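Local coordinates for packaging protein UL32 (Human herpesvirus 8 type M, PDB 6XF9) that assembles into a zinc-binding pentameric ring required for herpesviral genome packaging, and is thought to bring newly made capsids to nuclear replication compartments, at residues Trp89-Met93 and Ala227-Trp232; Tyr288-Ser294 and Ser463-Ala467; Ala303-Pro309 and Val380-Phe386; Leu424-Leu428 and Ile441-Leu445. All coordinates share one frame. Residues are numbered along the deposited sequence.

Contact 1: Trp89-Met93 and Ala227-Trp232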
# COMPACT_ATOMS: atom_id res chain seq x y z
N TRP D 89 37.94 20.05 4.47
CA TRP D 89 39.27 19.62 4.89
C TRP D 89 39.99 20.75 5.63
O TRP D 89 40.47 20.55 6.75
CB TRP D 89 40.10 19.15 3.69
CG TRP D 89 41.50 18.85 4.09
CD1 TRP D 89 41.97 17.70 4.64
CD2 TRP D 89 42.61 19.76 4.05
NE1 TRP D 89 43.31 17.83 4.92
CE2 TRP D 89 43.72 19.08 4.55
CE3 TRP D 89 42.76 21.07 3.61
CZ2 TRP D 89 44.97 19.67 4.64
CZ3 TRP D 89 44.01 21.66 3.69
CH2 TRP D 89 45.09 20.97 4.21
N THR D 90 39.99 21.95 5.05
CA THR D 90 40.73 23.06 5.62
C THR D 90 40.30 23.39 7.04
O THR D 90 41.14 23.70 7.89
CB THR D 90 40.59 24.33 4.75
OG1 THR D 90 41.10 24.07 3.44
CG2 THR D 90 41.38 25.48 5.37
N SER D 91 39.01 23.33 7.31
CA SER D 91 38.53 23.62 8.66
C SER D 91 38.97 22.55 9.64
O SER D 91 39.18 22.86 10.82
CB SER D 91 37.02 23.78 8.71
OG SER D 91 36.56 24.66 7.69
N THR D 92 39.11 21.30 9.19
CA THR D 92 39.63 20.26 10.07
C THR D 92 41.12 20.43 10.32
O THR D 92 41.59 20.28 11.45
CB THR D 92 39.35 18.89 9.46
OG1 THR D 92 37.94 18.78 9.24
CG2 THR D 92 39.83 17.75 10.37
N MET D 93 41.87 20.76 9.26
CA MET D 93 43.30 21.05 9.39
C MET D 93 43.54 22.19 10.37
O MET D 93 44.36 22.07 11.29
CB MET D 93 43.85 21.40 8.00
CG MET D 93 45.36 21.56 7.86
SD MET D 93 46.35 20.12 8.33
CE MET D 93 47.83 20.54 7.43
N ALA D 227 48.57 26.07 1.47
CA ALA D 227 48.62 24.83 2.24
C ALA D 227 47.69 23.79 1.65
O ALA D 227 48.04 22.61 1.56
CB ALA D 227 48.24 25.11 3.70
N LEU D 228 46.47 24.21 1.28
CA LEU D 228 45.55 23.33 0.58
C LEU D 228 46.16 22.82 -0.72
O LEU D 228 46.26 21.60 -0.93
CB LEU D 228 44.23 24.08 0.32
CG LEU D 228 43.20 23.54 -0.67
CD1 LEU D 228 42.53 22.30 -0.14
CD2 LEU D 228 42.17 24.63 -0.97
N ILE D 229 46.63 23.73 -1.57
CA ILE D 229 47.10 23.32 -2.89
C ILE D 229 48.31 22.39 -2.78
O ILE D 229 48.42 21.40 -3.53
CB ILE D 229 47.44 24.56 -3.73
CG1 ILE D 229 46.20 25.43 -3.92
CG2 ILE D 229 48.00 24.16 -5.08
CD1 ILE D 229 46.45 26.62 -4.75
N ASP D 230 49.22 22.68 -1.85
CA ASP D 230 50.41 21.85 -1.67
C ASP D 230 50.04 20.44 -1.24
O ASP D 230 50.40 19.46 -1.90
CB ASP D 230 51.34 22.49 -0.65
CG ASP D 230 52.58 21.63 -0.36
OD1 ASP D 230 52.86 20.68 -1.13
OD2 ASP D 230 53.29 21.92 0.64
N ILE D 231 49.32 20.32 -0.13
CA ILE D 231 49.02 19.01 0.46
C ILE D 231 48.22 18.15 -0.49
O ILE D 231 48.45 16.94 -0.59
CB ILE D 231 48.31 19.19 1.81
CG1 ILE D 231 49.29 19.72 2.85
CG2 ILE D 231 47.63 17.90 2.26
CD1 ILE D 231 48.63 20.48 3.95
N TRP D 232 47.24 18.75 -1.19
CA TRP D 232 46.35 17.93 -2.01
C TRP D 232 46.96 17.56 -3.35
O TRP D 232 46.63 16.51 -3.90
CB TRP D 232 45.00 18.63 -2.20
CG TRP D 232 44.16 18.46 -1.00
CD1 TRP D 232 44.20 19.22 0.13
CD2 TRP D 232 43.18 17.43 -0.75
NE1 TRP D 232 43.30 18.74 1.05
CE2 TRP D 232 42.67 17.64 0.53
CE3 TRP D 232 42.70 16.35 -1.51
CZ2 TRP D 232 41.68 16.82 1.09
CZ3 TRP D 232 41.72 15.53 -0.95
CH2 TRP D 232 41.22 15.77 0.33

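Contact 2: Tyr288-Ser294 and Ser463-Ala467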
# COMPACT_ATOMS: atom_id res chain seq x y z
N TYR D 288 34.63 10.71 -8.33
CA TYR D 288 34.28 11.62 -9.40
C TYR D 288 33.05 11.34 -10.16
O TYR D 288 32.71 10.23 -10.30
CB TYR D 288 35.37 11.66 -10.40
CG TYR D 288 36.55 12.32 -9.89
CD1 TYR D 288 37.49 11.63 -9.23
CD2 TYR D 288 36.71 13.63 -10.02
CE1 TYR D 288 38.57 12.25 -8.73
CE2 TYR D 288 37.78 14.24 -9.52
CZ TYR D 288 38.68 13.52 -8.88
OH TYR D 288 39.73 14.08 -8.39
N LYS D 289 32.33 12.36 -10.57
CA LYS D 289 31.16 12.21 -11.40
C LYS D 289 30.86 13.50 -12.12
O LYS D 289 30.90 14.49 -11.52
CB LYS D 289 29.96 11.86 -10.55
CG LYS D 289 28.94 11.00 -11.22
CD LYS D 289 27.68 11.06 -10.43
CE LYS D 289 26.68 10.07 -10.92
NZ LYS D 289 25.32 10.25 -10.41
N ASN D 290 30.58 13.49 -13.41
CA ASN D 290 30.20 14.66 -14.15
C ASN D 290 31.06 15.87 -13.99
O ASN D 290 30.59 16.90 -13.83
CB ASN D 290 28.78 15.01 -13.88
CG ASN D 290 27.85 14.48 -14.89
OD1 ASN D 290 27.51 15.15 -15.83
ND2 ASN D 290 27.47 13.25 -14.75
N GLY D 291 32.35 15.77 -13.98
CA GLY D 291 33.12 16.99 -13.83
C GLY D 291 33.15 17.55 -12.43
O GLY D 291 33.60 18.68 -12.23
N THR D 292 32.63 16.82 -11.45
CA THR D 292 32.72 17.19 -10.05
C THR D 292 33.41 16.07 -9.30
O THR D 292 33.63 14.98 -9.84
CB THR D 292 31.35 17.44 -9.44
OG1 THR D 292 30.68 16.19 -9.29
CG2 THR D 292 30.55 18.33 -10.34
N ALA D 293 33.73 16.33 -8.04
CA ALA D 293 34.37 15.36 -7.17
C ALA D 293 33.72 15.46 -5.79
O ALA D 293 33.15 16.49 -5.44
CB ALA D 293 35.87 15.58 -7.08
N SER D 294 33.83 14.38 -5.00
CA SER D 294 33.20 14.42 -3.68
C SER D 294 33.86 15.41 -2.74
O SER D 294 33.27 15.72 -1.71
CB SER D 294 33.21 13.05 -3.02
OG SER D 294 34.51 12.53 -2.97
N SER D 463 21.34 14.39 -7.06
CA SER D 463 21.90 13.06 -6.85
C SER D 463 22.17 12.35 -8.16
O SER D 463 23.15 11.60 -8.27
CB SER D 463 20.95 12.21 -6.02
OG SER D 463 21.51 10.91 -5.95
N HIS D 464 21.33 12.57 -9.18
CA HIS D 464 21.63 11.97 -10.47
C HIS D 464 22.90 12.58 -11.05
O HIS D 464 23.77 11.85 -11.54
CB HIS D 464 20.44 12.13 -11.44
CG HIS D 464 19.33 11.13 -11.22
ND1 HIS D 464 19.50 9.77 -11.38
CD2 HIS D 464 18.01 11.32 -10.96
CE1 HIS D 464 18.34 9.16 -11.15
NE2 HIS D 464 17.42 10.08 -10.91
N LEU D 465 23.06 13.90 -10.94
CA LEU D 465 24.10 14.61 -11.69
C LEU D 465 25.51 14.46 -11.09
O LEU D 465 26.45 14.10 -11.81
CB LEU D 465 23.74 16.09 -11.81
CG LEU D 465 22.60 16.54 -12.74
CD1 LEU D 465 22.49 18.09 -12.81
CD2 LEU D 465 22.69 15.90 -14.13
N TYR D 466 25.68 14.70 -9.78
CA TYR D 466 26.99 15.05 -9.24
C TYR D 466 27.42 14.15 -8.07
O TYR D 466 26.62 13.39 -7.50
CB TYR D 466 27.02 16.52 -8.77
CG TYR D 466 26.77 17.51 -9.89
CD1 TYR D 466 27.42 17.37 -11.10
CD2 TYR D 466 25.87 18.54 -9.74
CE1 TYR D 466 27.20 18.26 -12.14
CE2 TYR D 466 25.64 19.44 -10.77
CZ TYR D 466 26.31 19.28 -11.97
OH TYR D 466 26.08 20.14 -13.03
N ALA D 467 28.71 14.25 -7.74
CA ALA D 467 29.34 13.55 -6.62
C ALA D 467 29.26 14.37 -5.34
O ALA D 467 29.38 13.81 -4.24
CB ALA D 467 30.80 13.24 -6.93
OXT ALA D 467 29.07 15.60 -5.40

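Contact 3: Ala303-Pro309 and Val380-Phe386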
# COMPACT_ATOMS: atom_id res chain seq x y z
N ALA D 303 36.63 28.30 3.53
CA ALA D 303 37.34 28.26 4.80
C ALA D 303 38.80 28.66 4.70
O ALA D 303 39.42 28.97 5.72
CB ALA D 303 37.27 26.85 5.40
N ALA D 304 39.37 28.66 3.50
CA ALA D 304 40.80 28.83 3.34
C ALA D 304 41.20 30.22 2.87
O ALA D 304 42.39 30.55 2.93
CB ALA D 304 41.33 27.80 2.34
N HIS D 305 40.25 31.05 2.44
CA HIS D 305 40.61 32.29 1.81
C HIS D 305 39.63 33.41 2.16
O HIS D 305 38.41 33.20 2.11
CB HIS D 305 40.66 32.13 0.30
CG HIS D 305 41.36 33.25 -0.40
ND1 HIS D 305 40.84 34.53 -0.46
CD2 HIS D 305 42.52 33.28 -1.09
CE1 HIS D 305 41.66 35.30 -1.15
NE2 HIS D 305 42.69 34.57 -1.55
N PRO D 306 40.15 34.62 2.42
CA PRO D 306 39.30 35.66 3.04
C PRO D 306 38.22 36.22 2.14
O PRO D 306 37.26 36.79 2.66
CB PRO D 306 40.31 36.75 3.42
CG PRO D 306 41.63 36.02 3.54
CD PRO D 306 41.58 34.97 2.47
N GLU D 307 38.37 36.18 0.82
CA GLU D 307 37.36 36.77 -0.04
C GLU D 307 36.55 35.75 -0.83
O GLU D 307 35.76 36.15 -1.70
CB GLU D 307 38.00 37.81 -0.96
CG GLU D 307 39.39 37.43 -1.37
CD GLU D 307 40.17 38.55 -2.05
OE1 GLU D 307 39.54 39.50 -2.56
OE2 GLU D 307 41.42 38.46 -2.06
N ALA D 308 36.67 34.45 -0.52
CA ALA D 308 35.87 33.46 -1.24
C ALA D 308 34.39 33.61 -0.92
O ALA D 308 33.58 33.66 -1.87
CB ALA D 308 36.38 32.04 -0.94
N PRO D 309 33.95 33.72 0.35
CA PRO D 309 32.51 33.87 0.60
C PRO D 309 31.84 34.98 -0.19
O PRO D 309 30.81 34.75 -0.85
CB PRO D 309 32.47 34.14 2.11
CG PRO D 309 33.59 33.35 2.64
CD PRO D 309 34.69 33.47 1.61
N VAL D 380 29.37 30.21 7.19
CA VAL D 380 30.70 30.82 7.24
C VAL D 380 30.62 32.33 7.48
O VAL D 380 29.74 33.02 6.97
CB VAL D 380 31.42 30.52 5.91
CG1 VAL D 380 30.68 31.20 4.77
CG2 VAL D 380 32.86 30.95 5.98
N SER D 381 31.58 32.84 8.26
CA SER D 381 31.83 34.28 8.41
C SER D 381 33.30 34.54 8.12
O SER D 381 34.16 34.16 8.93
CB SER D 381 31.47 34.76 9.80
OG SER D 381 32.01 36.06 10.01
N GLU D 382 33.59 35.11 6.95
CA GLU D 382 34.98 35.42 6.57
C GLU D 382 35.60 36.45 7.51
O GLU D 382 36.84 36.52 7.59
CB GLU D 382 35.06 35.92 5.13
CG GLU D 382 34.29 37.19 4.80
CD GLU D 382 32.80 36.97 4.66
OE1 GLU D 382 32.14 37.84 4.03
OE2 GLU D 382 32.28 35.94 5.17
N ASP D 383 34.78 37.27 8.16
CA ASP D 383 35.30 38.24 9.12
C ASP D 383 35.86 37.54 10.35
O ASP D 383 37.00 37.80 10.75
CB ASP D 383 34.19 39.21 9.50
CG ASP D 383 33.60 39.91 8.30
OD1 ASP D 383 34.38 40.31 7.41
OD2 ASP D 383 32.36 40.04 8.23
N VAL D 384 35.08 36.67 11.00
CA VAL D 384 35.58 35.92 12.15
C VAL D 384 36.85 35.18 11.78
O VAL D 384 37.85 35.20 12.51
CB VAL D 384 34.52 34.94 12.68
CG1 VAL D 384 35.12 34.10 13.77
CG2 VAL D 384 33.32 35.68 13.20
N LEU D 385 36.83 34.51 10.63
CA LEU D 385 37.92 33.59 10.34
C LEU D 385 39.20 34.33 10.01
O LEU D 385 40.29 33.85 10.33
CB LEU D 385 37.52 32.66 9.20
CG LEU D 385 36.44 31.62 9.49
CD1 LEU D 385 36.48 30.58 8.37
CD2 LEU D 385 36.60 30.98 10.88
N PHE D 386 39.10 35.47 9.32
CA PHE D 386 40.28 36.01 8.65
C PHE D 386 40.64 37.45 8.99
O PHE D 386 41.75 37.86 8.64
CB PHE D 386 40.14 35.87 7.12
CG PHE D 386 40.55 34.51 6.64
CD1 PHE D 386 41.89 34.13 6.67
CD2 PHE D 386 39.61 33.58 6.26
CE1 PHE D 386 42.28 32.87 6.28
CE2 PHE D 386 39.99 32.32 5.86
CZ PHE D 386 41.33 31.97 5.87

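Contact 4: Leu424-Leu428 and Ile441-Leu445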
# COMPACT_ATOMS: atom_id res chain seq x y z
N LEU D 424 22.55 12.84 5.70
CA LEU D 424 21.84 11.70 5.14
C LEU D 424 21.93 11.69 3.61
O LEU D 424 22.31 10.68 3.00
CB LEU D 424 20.40 11.72 5.63
CG LEU D 424 20.18 10.93 6.94
CD1 LEU D 424 21.21 11.21 8.03
CD2 LEU D 424 18.80 11.18 7.50
N PHE D 425 21.69 12.84 2.97
CA PHE D 425 21.74 12.94 1.51
C PHE D 425 23.14 12.66 0.98
O PHE D 425 23.32 11.83 0.08
CB PHE D 425 21.26 14.32 1.07
CG PHE D 425 21.35 14.55 -0.41
CD1 PHE D 425 20.33 14.14 -1.25
CD2 PHE D 425 22.42 15.22 -0.95
CE1 PHE D 425 20.41 14.37 -2.62
CE2 PHE D 425 22.51 15.46 -2.31
CZ PHE D 425 21.49 15.03 -3.14
N LYS D 426 24.17 13.32 1.52
CA LYS D 426 25.52 12.98 1.09
C LYS D 426 25.80 11.49 1.28
O LYS D 426 26.66 10.92 0.59
CB LYS D 426 26.55 13.83 1.85
CG LYS D 426 26.44 15.32 1.54
CD LYS D 426 26.36 15.58 0.04
CE LYS D 426 27.73 15.70 -0.56
NZ LYS D 426 27.72 15.62 -2.03
N GLY D 427 25.13 10.87 2.25
CA GLY D 427 25.32 9.44 2.48
C GLY D 427 24.71 8.57 1.40
O GLY D 427 25.32 7.60 0.95
N LEU D 428 23.48 8.89 0.98
CA LEU D 428 22.90 8.09 -0.09
C LEU D 428 23.69 8.27 -1.38
O LEU D 428 23.79 7.34 -2.19
CB LEU D 428 21.42 8.46 -0.30
CG LEU D 428 21.00 9.83 -0.80
CD1 LEU D 428 21.25 10.02 -2.28
CD2 LEU D 428 19.52 9.99 -0.55
N ILE D 441 14.55 10.18 2.14
CA ILE D 441 15.44 11.28 2.49
C ILE D 441 15.25 12.43 1.51
O ILE D 441 15.04 13.59 1.92
CB ILE D 441 16.89 10.77 2.49
CG1 ILE D 441 17.07 9.73 3.60
CG2 ILE D 441 17.83 11.91 2.69
CD1 ILE D 441 18.40 9.00 3.59
N ILE D 442 15.25 12.13 0.22
CA ILE D 442 15.13 13.17 -0.81
C ILE D 442 13.84 13.97 -0.64
O ILE D 442 13.84 15.19 -0.82
CB ILE D 442 15.24 12.54 -2.21
CG1 ILE D 442 16.69 12.17 -2.48
CG2 ILE D 442 14.70 13.49 -3.24
CD1 ILE D 442 16.89 11.33 -3.70
N ARG D 443 12.73 13.31 -0.34
CA ARG D 443 11.47 14.06 -0.22
C ARG D 443 11.45 14.88 1.07
O ARG D 443 10.93 16.01 1.08
CB ARG D 443 10.26 13.14 -0.40
CG ARG D 443 9.48 12.64 0.79
CD ARG D 443 8.17 11.91 0.34
NE ARG D 443 8.41 10.84 -0.64
CZ ARG D 443 8.05 10.89 -1.93
NH1 ARG D 443 7.42 11.97 -2.41
NH2 ARG D 443 8.32 9.87 -2.74
N GLU D 444 11.95 14.34 2.18
CA GLU D 444 12.01 15.16 3.40
C GLU D 444 13.01 16.31 3.26
O GLU D 444 12.80 17.41 3.77
CB GLU D 444 12.36 14.30 4.61
CG GLU D 444 12.35 15.04 5.94
CD GLU D 444 11.01 15.66 6.31
OE1 GLU D 444 9.97 15.17 5.80
OE2 GLU D 444 10.97 16.61 7.14
N LEU D 445 14.14 16.06 2.59
CA LEU D 445 15.12 17.11 2.39
C LEU D 445 14.59 18.21 1.49
O LEU D 445 14.89 19.39 1.70
CB LEU D 445 16.39 16.51 1.80
CG LEU D 445 17.43 17.51 1.31
CD1 LEU D 445 17.85 18.48 2.41
CD2 LEU D 445 18.61 16.70 0.86

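Contact 1: Trp89-Met93 and Ala227-Trp232
The indole of W89 overlaps the pyrrole edge of W232, and this pair is the centre of the contact. It is a T-shaped (edge-to-face) stack: the five-membered rings have centroids 4.6 Å apart and planes at 89°, and NE1 of W232 lies over one face of W89, 3.2 Å from W89 CD2. W89 alone has 103 Å² covered by 227-232, out of 269 Å² buried on both sides. Its far end also reaches the other helix. W89 CH2 meets I231 CD1 at 3.6 Å near the plane of the ring, and W89 CE3 lies 4.0 Å from L228 CD1. M93, one helical turn after W89, joins the same patch through its methyl, with M93 CE 3.6 Å from I231 CD1. No hydrogen bond crosses between the segments, so the contact is aromatic and aliphatic. The segment axes stay 11.4 Å apart at closest approach and cross at 100°, a separation bridged by large side chains; the nearest CA atoms, those of T90 and L228, are 7.0 Å apart. These buried segments of helices 89-106 and 225-235 thus cross nearly perpendicularly. Helix 14-22 adds L21 against W89, M93 and I231, P277 touches both tryptophans, and helix 297-304 also borders the contact, E300 accepting from the backbone N of T90 and packing on L228.

Contact 2: Tyr288-Ser294 and Ser463-Ala467
K289 NZ donates a very short 2.5 Å hydrogen bond to H464 O, and the backbone N of A467 donates to T292 OG1 at 3.2 Å with an angle of 172°. Both ties fasten the chain's C-terminus to a tight β-hairpin (strands 288-289 and 292-293), whose two-residue type I' turn, from K289 to T292, is closed by the reciprocal backbone bonds K289 N to T292 O (3.0 Å) and T292 N to K289 O (2.9 Å). The positive phi values of N290 and G291, 50° and 75°, belong to that turn. H464 O lies in the last turn of helix 459-465, where K289 extends its long side chain; K289 CD passes 3.6 Å from L465 O. Y466 then leaves helical geometry and turns the backbone toward the hairpin. There Y466 CD1 packs 3.4 Å from T292 CG2 and 3.9 Å from N290 CB, while the Y466 hydroxyl is hydrogen-bonded to H364. A467, with 94 Å² covered, sets its methyl into the hairpin: A467 CB is 3.8 Å from S294 N and 4.0 Å from K289 CB. Its carboxylate forms a salt bridge with K365. The outer face of this terminus borders a second subunit, where H464, L465 and Y466 pack on T168, F153 and S49 of that neighbouring copy. T292 OG1 works in two directions, accepting from A467 N while donating to K289 O at 2.8 Å.

Contact 3: Ala303-Pro309 and Val380-Phe386
V380 opens the second segment just past the end of helix 371-379, and its CG2 packs 4.2 Å from P309 CG. S381 takes no part across the interface but N-caps helix 382-386: its OG accepts from V384 N at 3.3 Å and 176°. E382, in the first turn, sits beside the P306 backbone, with E382 CB 3.4 Å from P306 O, and its carboxylate atom OE2 passes 3.6 Å from P309 CB. One turn later L385 contributes a looser approach, L385 CD1 to A303 O at 4.3 Å. F386 is the main element, with 92 Å² covered. P306 CG lies over the face of F386, 4.0 Å from the centroid of that ring and 27° off the normal, a CH-pi contact. A303 O comes near the plane of the same ring, 3.4 Å from F386 CE2. W5 meets both partners, its ring edge-to-face with F386 and its NE1 donating to A303 O. The bend joining helices 297-304 and 308-321 is therefore packed against a short capped helix. Since no hydrogen bond or salt bridge spans the two segments, their direct adhesion rests on the proline and phenyl rings and on van der Waals contacts in which backbone carbonyl oxygens take part without accepting a bond across the segments.

Contact 4: Leu424-Leu428 and Ile441-Leu445
I441, F425 and L428 account for most of the surface hidden here, with 77, 58 and 46 Å² covered. I441 points at the opposite helix, and its CG2 packs 3.9 Å from L424 CB and 4.0 Å from F425 N; the CA atoms of F425 and I441 are the nearest pair, 6.6 Å apart. F425 leans sideways, meeting L445 through F425 CB to L445 CD2 at 3.6 Å and setting the edge of its ring by I442, with F425 CD1 4.3 Å from I442 CG1. L428 reaches both isoleucines, since L428 CD2 is 4.1 Å from I441 CB and 4.1 Å from I442 CG1. The axes of the two segments run at 147° and approach to 10.3 Å, an antiparallel pairing through apolar side chains; the parent helices 416-430 and 435-451, consecutive in the chain, form a helical hairpin. Helix 459-465 lies against it, touching F425 and I442 with P459, while F158 of helix 145-164 packs on L424 and I441.

Overall arrangement
Contacts 1 and 3 adjoin, their centres 15 Å apart: S91 OG lies 3.3 Å from A303 CB, so helix 297-304 is shared ground. Contacts 2 and 4 also meet, with centres 16 Å apart, S463 OG 3.8 Å from L428 CD1 and a probable hydrogen bond of 3.3 Å between K426 NZ and A467 O. Contact 4 lies well apart from contacts 1 and 3 (centres 27 and 28 Å away), across the chain's middle; contacts 1 and 2 have centres 21 Å and nearest atoms about 8 Å apart. All four come near the zinc site of C296, C299, H366 and C373: between side chains, T90-C299 and T292-H366 are about 8 Å, A303-C299 about 7 Å and F425-C373 about 9 Å. L445 approaches H452, a ligand of another zinc, to about 8 Å.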